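Local coordinates for protein alginate lyase, family PL7 (Zobellia galactanivorans, PDB 3ZPY) that probably cleaves alginate, a polyuronate of brown algal cell walls, as a polysaccharide lyase through its PL7 catalytic domain, at residues Leu119-His125 with Asp138-Phe144. Residues are numbered along the deposited sequence; the frame is centred on the assembly and turned at random.
Sequences LCFGQIH and DVVRVQF
Residues 119-125 and 138-144 run antiparallel as neighbouring strands, extended apart from two bulges, with axes 4.9 Å apart and at 165° for 122-125 against 140-144. Asp138 pairs with His125 at a non-hydrogen-bonded position. Asp138 OD1 accepts a 2.6 Å hydrogen bond from ND1 of His125 (chi1 t). Asp138 OD2 forms a 2.9 Å salt bridge with Arg141 NH1. Val139 is the extra residue of a classic beta bulge, with phi/psi near -74/-48. Ile124 O therefore accepts from both Val139 N (2.8 Å) and Val140 N (3.2 Å). Ile124 N returns a 3.0 Å bond to Val140 O, and Ile124 CD1 packs on Val140 CG1 at 3.8 Å. The pair belongs to the larger sheet of the beta-jelly-roll sandwich of PL7 lyases, with strand 154-160 beyond 138-144, and strands 216-219 and 221-223 beyond 119-125. Arg141 lies opposite Gln123, on the face of Asp138 and His125. Arg141 NE bonds Gln143 OE1 at 3.0 Å, and Arg141 NH2 reaches Glu165. Val142 faces Phe121 (phi/psi -113/3) and Gly122, a second classic bulge. Phe121 N donates to Val142 O (2.9 Å), and Val142 N to Gly122 O (2.8 Å). Gln143 sits across from Cys120, CA to CA 4.1 Å; its NE2 bonds Ser160 and the Lys158 carbonyl. Phe144 and Leu119 form a hydrogen-bonded pair: Leu119 N donates a hydrogen bond to Phe144 O (3.2 Å), and Phe144 N a weak one to Leu119 O (3.1 Å). Phe121, chi1 p, turns its ring edge to the face of Phe144 (chi1 m), centroids 4.8 Å apart, planes at 62°; both touch Val105 of the opposing sheet.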
# COMPACT_ATOMS: atom_id res chain seq x y z
N LEU A 119 2.64 4.66 7.84
CA LEU A 119 1.90 3.77 7.02
C LEU A 119 2.56 3.66 5.65
O LEU A 119 3.41 4.50 5.29
CB LEU A 119 0.46 4.24 6.90
CG LEU A 119 0.21 5.64 6.19
CD1 LEU A 119 0.26 5.59 4.67
CD2 LEU A 119 -1.19 6.14 6.59
N CYS A 120 2.14 2.63 4.89
CA CYS A 120 2.67 2.33 3.56
C CYS A 120 1.59 2.58 2.52
O CYS A 120 0.49 2.09 2.63
CB CYS A 120 3.06 0.84 3.57
SG CYS A 120 3.47 0.23 1.91
N PHE A 121 1.94 3.39 1.55
CA PHE A 121 0.96 3.82 0.51
C PHE A 121 1.33 3.24 -0.89
O PHE A 121 0.71 3.64 -1.89
CB PHE A 121 0.77 5.34 0.52
CG PHE A 121 2.04 6.14 0.30
CD1 PHE A 121 2.52 6.44 -0.97
CD2 PHE A 121 2.73 6.73 1.39
CE1 PHE A 121 3.65 7.21 -1.16
CE2 PHE A 121 3.87 7.45 1.21
CZ PHE A 121 4.35 7.71 -0.09
N GLY A 122 2.39 2.39 -1.01
CA GLY A 122 2.57 1.65 -2.25
C GLY A 122 3.63 0.60 -1.97
O GLY A 122 4.50 0.80 -1.11
N GLN A 123 3.54 -0.50 -2.70
CA GLN A 123 4.43 -1.64 -2.50
C GLN A 123 4.71 -2.40 -3.77
O GLN A 123 3.88 -2.39 -4.68
CB GLN A 123 3.86 -2.71 -1.56
CG GLN A 123 3.32 -2.34 -0.20
CD GLN A 123 2.49 -3.55 0.29
OE1 GLN A 123 1.30 -3.38 0.59
NE2 GLN A 123 3.05 -4.70 0.28
N ILE A 124 5.88 -3.12 -3.77
CA ILE A 124 6.01 -4.30 -4.56
C ILE A 124 6.10 -5.50 -3.59
O ILE A 124 6.91 -5.48 -2.65
CB ILE A 124 7.32 -4.29 -5.43
CG1 ILE A 124 7.27 -3.08 -6.38
CG2 ILE A 124 7.50 -5.61 -6.23
CD1 ILE A 124 8.62 -2.70 -6.97
N HIS A 125 5.27 -6.51 -3.86
CA HIS A 125 5.32 -7.74 -3.09
C HIS A 125 5.87 -8.86 -3.92
O HIS A 125 5.44 -9.04 -5.08
CB HIS A 125 3.93 -8.03 -2.48
CG HIS A 125 3.98 -9.10 -1.43
ND1 HIS A 125 4.35 -8.86 -0.12
CD2 HIS A 125 3.80 -10.44 -1.52
CE1 HIS A 125 4.33 -10.01 0.57
NE2 HIS A 125 4.00 -10.99 -0.29
N ASP A 138 7.61 -8.68 1.14
CA ASP A 138 7.62 -7.34 0.52
C ASP A 138 8.99 -7.02 -0.03
O ASP A 138 9.97 -6.99 0.70
CB ASP A 138 7.29 -6.25 1.53
CG ASP A 138 5.87 -6.33 2.09
OD1 ASP A 138 4.97 -6.98 1.51
OD2 ASP A 138 5.64 -5.79 3.23
N VAL A 139 9.03 -6.69 -1.33
CA VAL A 139 10.26 -6.22 -2.00
C VAL A 139 10.56 -4.79 -1.57
O VAL A 139 11.68 -4.43 -1.23
CB VAL A 139 10.12 -6.33 -3.52
CG1 VAL A 139 11.25 -5.66 -4.23
CG2 VAL A 139 9.97 -7.79 -3.96
N VAL A 140 9.50 -3.95 -1.61
CA VAL A 140 9.66 -2.52 -1.15
C VAL A 140 8.32 -2.08 -0.60
O VAL A 140 7.26 -2.47 -1.14
CB VAL A 140 10.20 -1.58 -2.29
CG1 VAL A 140 9.14 -1.37 -3.41
CG2 VAL A 140 10.65 -0.23 -1.72
N ARG A 141 8.40 -1.29 0.46
CA ARG A 141 7.28 -0.54 1.00
C ARG A 141 7.63 0.93 0.98
O ARG A 141 8.64 1.34 1.56
CB ARG A 141 7.02 -0.97 2.43
CG ARG A 141 6.37 -2.35 2.52
CD ARG A 141 5.74 -2.58 3.92
NE ARG A 141 6.68 -2.36 5.03
CZ ARG A 141 7.54 -3.27 5.46
NH1 ARG A 141 7.67 -4.44 4.84
NH2 ARG A 141 8.36 -2.99 6.49
N VAL A 142 6.75 1.76 0.35
CA VAL A 142 6.93 3.21 0.28
C VAL A 142 6.04 3.80 1.37
O VAL A 142 4.83 3.54 1.35
CB VAL A 142 6.48 3.65 -1.11
CG1 VAL A 142 6.60 5.17 -1.20
CG2 VAL A 142 7.29 2.98 -2.23
N GLN A 143 6.66 4.52 2.32
CA GLN A 143 5.95 4.86 3.54
C GLN A 143 6.22 6.31 3.90
O GLN A 143 7.19 6.88 3.50
CB GLN A 143 6.44 4.02 4.74
CG GLN A 143 6.30 2.51 4.42
CD GLN A 143 7.13 1.65 5.22
OE1 GLN A 143 6.68 0.60 5.71
NE2 GLN A 143 8.41 2.02 5.30
N PHE A 144 5.27 6.91 4.63
CA PHE A 144 5.56 8.11 5.42
C PHE A 144 5.55 7.76 6.92
O PHE A 144 4.66 7.04 7.36
CB PHE A 144 4.55 9.24 5.15
CG PHE A 144 4.69 9.93 3.84
CD1 PHE A 144 5.89 9.99 3.09
CD2 PHE A 144 3.60 10.67 3.40
CE1 PHE A 144 5.90 10.67 1.87
CE2 PHE A 144 3.61 11.38 2.22
CZ PHE A 144 4.80 11.39 1.46